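Local structure of endoglucanase family 5 (Clostridium acetobutylicum ATCC 824, 6PZ7) at residues V13-K17 and R293-T298; S117-T122 and F170-A174. The protein probably hydrolyses beta-1,4-glucan chains of cellulose and related plant polysaccharides, as a broad-specificity endoglucanase of glycoside hydrolase family 5, subfamily 4. All coordinates share one frame; numbering follows the deposited sequence. Where two conformers were deposited one is given.

Contact 1: V13-K17 and R293-T298; sequences VNDMK and RKKGIT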
# COMPACT_ATOMS: atom_id res chain seq x y z
N VAL A 13 -5.72 -3.05 12.62
CA VAL A 13 -5.92 -1.86 11.79
C VAL A 13 -5.99 -0.60 12.65
O VAL A 13 -5.39 0.43 12.34
CB VAL A 13 -7.16 -2.04 10.91
CG1 VAL A 13 -7.57 -0.75 10.22
CG2 VAL A 13 -6.87 -3.10 9.83
N ASN A 14 -6.72 -0.66 13.77
CA ASN A 14 -6.81 0.51 14.63
C ASN A 14 -5.45 0.85 15.21
O ASN A 14 -5.08 2.03 15.31
CB ASN A 14 -7.82 0.23 15.74
CG ASN A 14 -9.24 0.16 15.25
OD1 ASN A 14 -9.53 0.60 14.14
ND2 ASN A 14 -10.12 -0.39 16.06
N ASP A 15 -4.68 -0.15 15.61
CA ASP A 15 -3.38 0.08 16.22
C ASP A 15 -2.40 0.69 15.22
O ASP A 15 -1.51 1.46 15.59
CB ASP A 15 -2.85 -1.24 16.78
CG ASP A 15 -1.80 -1.07 17.86
OD1 ASP A 15 -1.99 -0.16 18.71
OD2 ASP A 15 -0.84 -1.85 17.94
N MET A 16 -2.54 0.36 13.94
CA MET A 16 -1.67 0.91 12.90
C MET A 16 -1.78 2.43 12.83
O MET A 16 -0.80 3.10 12.49
CB MET A 16 -2.04 0.31 11.54
CG MET A 16 -1.64 -1.15 11.36
SD MET A 16 -2.43 -1.98 9.98
CE MET A 16 -1.51 -1.26 8.62
N LYS A 17 -2.98 2.97 13.13
CA LYS A 17 -3.27 4.39 13.34
C LYS A 17 -3.26 5.23 12.06
O LYS A 17 -4.30 5.71 11.62
CB LYS A 17 -2.31 5.01 14.37
CG LYS A 17 -2.63 6.48 14.74
CD LYS A 17 -1.45 7.23 15.39
CE LYS A 17 -1.68 8.74 15.32
NZ LYS A 17 -0.58 9.53 15.95
N ARG A 293 -11.23 7.23 10.03
CA ARG A 293 -11.08 6.65 11.36
C ARG A 293 -12.44 6.41 12.01
O ARG A 293 -12.63 5.40 12.70
CB ARG A 293 -10.21 7.53 12.26
CG ARG A 293 -10.15 7.09 13.74
CD ARG A 293 -9.01 6.10 14.07
NE ARG A 293 -9.19 4.76 13.51
CZ ARG A 293 -8.35 4.17 12.66
NH1 ARG A 293 -7.23 4.78 12.27
NH2 ARG A 293 -8.64 2.96 12.22
N LYS A 294 -13.39 7.33 11.81
CA LYS A 294 -14.71 7.11 12.36
C LYS A 294 -15.35 5.85 11.79
O LYS A 294 -16.19 5.22 12.46
CB LYS A 294 -15.58 8.32 12.06
CG LYS A 294 -15.28 9.51 12.95
CD LYS A 294 -16.14 10.72 12.58
CE LYS A 294 -15.76 11.92 13.45
NZ LYS A 294 -16.46 13.16 13.01
N LYS A 295 -14.97 5.47 10.58
CA LYS A 295 -15.42 4.27 9.90
C LYS A 295 -14.48 3.09 10.09
O LYS A 295 -14.62 2.09 9.37
CB LYS A 295 -15.66 4.59 8.42
CG LYS A 295 -16.82 5.58 8.22
CD LYS A 295 -16.79 6.21 6.83
CE LYS A 295 -18.06 6.97 6.46
NZ LYS A 295 -18.55 7.91 7.49
N GLY A 296 -13.52 3.17 11.00
CA GLY A 296 -12.64 2.06 11.27
C GLY A 296 -11.53 1.83 10.28
O GLY A 296 -10.89 0.76 10.31
N ILE A 297 -11.26 2.78 9.39
CA ILE A 297 -10.31 2.62 8.29
C ILE A 297 -9.04 3.42 8.58
O ILE A 297 -9.10 4.62 8.89
CB ILE A 297 -10.93 3.10 6.97
CG1 ILE A 297 -12.21 2.32 6.62
CG2 ILE A 297 -9.92 3.00 5.85
CD1 ILE A 297 -13.09 3.01 5.61
N THR A 298 -7.89 2.76 8.49
CA THR A 298 -6.58 3.38 8.61
C THR A 298 -6.05 3.74 7.23
O THR A 298 -6.23 2.95 6.28
CB THR A 298 -5.64 2.46 9.36
OG1 THR A 298 -6.08 2.45 10.72
CG2 THR A 298 -4.21 2.89 9.30
O HOH W 1 -11.14 2.75 14.43
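Thr298 and Val13 meet at the packed side of this contact. Thr298 OG1 donates to the backbone carbonyl Val13 O at 2.7 Å, from above the carbonyl plane. The same hydroxyl oxygen accepts from both end nitrogens of Arg293. NH1 and NH2 each lie 3.0 Å from Thr298 OG1, which sits in the guanidinium plane. Three bonds thus grip one buried oxygen and fix the rotation of the threonine. A chi1 of -71° sets Thr298 OG1 beside the backbone N and turns CG2 onto Met16 CB, 4.0 Å away. The Val13 and Thr298 side chains lie alongside each other, pointing opposite ways; Val13 CG1 is 3.6 Å from Gly296 O. Val266 of the neighbouring strand packs on Val13 and Met16.

The outer side is looser. Asn14 is exposed, and its amide plane stands 82° from the guanidinium. Arg293 NH2 makes only a weak bond to Asn14 OD1, bent to 124°. A water bridges the pair, donating to Asn14 OD1 and accepting from Arg293 NE. Gln10 NE2 also binds Asn14 OD1. Lys17 O lies 3.1 Å from Arg293 NH1, at the guanidinium edge and near its plane.

Gly296, with positive phi, ends helix 278-294 in a Schellman motif. The chain then enters strand 298-303, the eighth strand of the TIM barrel, beside the N-terminal helix 9-16.

Contact 2: S117-T122 and F170-A174; sequences STDELT and FNLTA
Phe170 meets Ser117, Thr118 and Leu121 where two outer helices of the TIM barrel pack side by side. Helices 111-132 and 161-180 run in roughly the same direction here. Their local axes approach to 9.4 Å and cross at -28°. The ring of Phe170 reaches across toward the first helix. Its CZ atom touches Ser117 CB at 3.4 Å. Thr118 OG1 lies at the ring edge, in plane, 3.6 Å from Phe170 CE1. The Leu121 and Phe170 side chains cross at about a right angle, and Leu121 CD1 packs 3.7 Å from Phe170 CG.

One turn further along, Thr173 takes over. Its methyl comes closest to Thr122, with Thr173 CG2 3.2 Å from Thr122 OG1. Its hydroxyl meets the Thr118 methyl, with Thr173 OG1 3.5 Å from Thr118 CG2. With chi1 at -65°, Thr173 OG1 lies beside its backbone N and CG2 swings toward Thr122. Methyl, methylene and ring carbons make the contact, against each other and against hydroxyl oxygens.

Those hydroxyls are held by hydrogen bonds to the backbone. Thr118 OG1 hydrogen bonds to Glu114 O, and Thr173 OG1 to Lys169 O, each one turn back in its own helix. Ser117 OG hydrogen bonds with Trp106 O and Ile108 N of the preceding loop. Thr118 O accepts from both Thr122 OG1 and Thr122 N, which approach from opposite faces of its plane. The hydroxyl donor, Thr122 OG1, lies 2.9 Å from Thr118 O and is tilted 32° from the carbonyl plane.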
# COMPACT_ATOMS: atom_id res chain seq x y z
N SER A 117 2.02 -17.28 -13.83
CA SER A 117 2.09 -16.27 -12.78
C SER A 117 1.89 -16.88 -11.40
O SER A 117 2.59 -16.52 -10.45
CB SER A 117 1.05 -15.16 -12.99
OG SER A 117 1.39 -14.30 -14.08
N THR A 118 0.96 -17.83 -11.27
CA THR A 118 0.74 -18.51 -10.01
C THR A 118 1.98 -19.25 -9.56
O THR A 118 2.38 -19.21 -8.37
CB THR A 118 -0.43 -19.48 -10.15
OG1 THR A 118 -1.62 -18.71 -10.37
CG2 THR A 118 -0.62 -20.38 -8.92
N ASP A 119 2.63 -19.93 -10.49
CA ASP A 119 3.83 -20.67 -10.15
C ASP A 119 4.91 -19.71 -9.67
O ASP A 119 5.57 -19.95 -8.65
CB ASP A 119 4.30 -21.47 -11.36
CG ASP A 119 5.57 -22.19 -11.08
OD1 ASP A 119 5.51 -23.17 -10.30
OD2 ASP A 119 6.60 -21.77 -11.58
N GLU A 120 5.15 -18.63 -10.39
CA GLU A 120 6.21 -17.70 -9.99
C GLU A 120 5.86 -17.04 -8.66
O GLU A 120 6.74 -16.85 -7.81
CB GLU A 120 6.48 -16.67 -11.10
CG GLU A 120 7.69 -15.86 -10.73
CD GLU A 120 8.23 -14.95 -11.84
OE1 GLU A 120 7.76 -15.03 -12.99
OE2 GLU A 120 9.16 -14.15 -11.49
N LEU A 121 4.60 -16.68 -8.44
CA LEU A 121 4.19 -16.08 -7.18
C LEU A 121 4.47 -17.01 -6.03
O LEU A 121 4.90 -16.57 -4.97
CB LEU A 121 2.70 -15.80 -7.23
CG LEU A 121 2.25 -14.44 -7.67
CD1 LEU A 121 0.72 -14.42 -7.81
CD2 LEU A 121 2.75 -13.33 -6.70
N THR A 122 4.22 -18.30 -6.21
CA THR A 122 4.52 -19.28 -5.17
C THR A 122 6.01 -19.25 -4.83
O THR A 122 6.39 -19.21 -3.66
CB THR A 122 4.09 -20.68 -5.61
OG1 THR A 122 2.70 -20.70 -5.93
CG2 THR A 122 4.34 -21.68 -4.52
N PHE A 170 -4.64 -15.37 -7.37
CA PHE A 170 -3.31 -14.92 -7.00
C PHE A 170 -3.22 -14.60 -5.50
O PHE A 170 -2.22 -14.96 -4.85
CB PHE A 170 -2.91 -13.67 -7.78
CG PHE A 170 -2.64 -13.87 -9.26
CD1 PHE A 170 -2.43 -15.12 -9.84
CD2 PHE A 170 -2.54 -12.76 -10.06
CE1 PHE A 170 -2.15 -15.23 -11.20
CE2 PHE A 170 -2.25 -12.87 -11.42
CZ PHE A 170 -2.05 -14.12 -11.98
N ASN A 171 -4.22 -13.90 -4.95
CA ASN A 171 -4.19 -13.60 -3.53
C ASN A 171 -4.23 -14.88 -2.71
O ASN A 171 -3.55 -14.98 -1.67
CB ASN A 171 -5.37 -12.68 -3.16
CG ASN A 171 -5.13 -11.22 -3.52
OD1 ASN A 171 -3.97 -10.76 -3.52
ND2 ASN A 171 -6.20 -10.48 -3.76
N LEU A 172 -5.04 -15.85 -3.12
CA LEU A 172 -5.11 -17.13 -2.42
C LEU A 172 -3.78 -17.85 -2.46
O LEU A 172 -3.32 -18.36 -1.43
CB LEU A 172 -6.19 -18.02 -3.06
CG LEU A 172 -6.31 -19.42 -2.48
CD1 LEU A 172 -6.60 -19.38 -1.04
CD2 LEU A 172 -7.38 -20.21 -3.24
N THR A 173 -3.14 -17.89 -3.63
CA THR A 173 -1.84 -18.52 -3.77
C THR A 173 -0.85 -17.86 -2.82
O THR A 173 -0.08 -18.54 -2.12
CB THR A 173 -1.34 -18.35 -5.21
OG1 THR A 173 -2.19 -19.07 -6.12
CG2 THR A 173 0.08 -18.88 -5.36
N ALA A 174 -0.81 -16.53 -2.81
CA ALA A 174 0.14 -15.83 -1.93
C ALA A 174 -0.13 -16.10 -0.45
O ALA A 174 0.79 -16.37 0.31
CB ALA A 174 0.11 -14.35 -2.25

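From the N terminus, helix 9-16 comes first and supplies 13-17. The chain then builds strands 19-22, 55-58 and 95-99 and enters helix 111-132, which carries 117-122. Contact 2 closes the shorter loop, about 50 residues, when helix 161-180 returns beside it after strand 139-142. Strands 190-193, 216-221 and 265-270 follow. Contact 1 closes the long loop when helix 278-294 turns into strand 298-303. Contact 2 is nested inside that loop, and the two do not cross. Contact 1 ties the N-terminal helix to the last strand of the barrel; contact 2 joins two successive outer helices. Their centres lie about 29 Å apart.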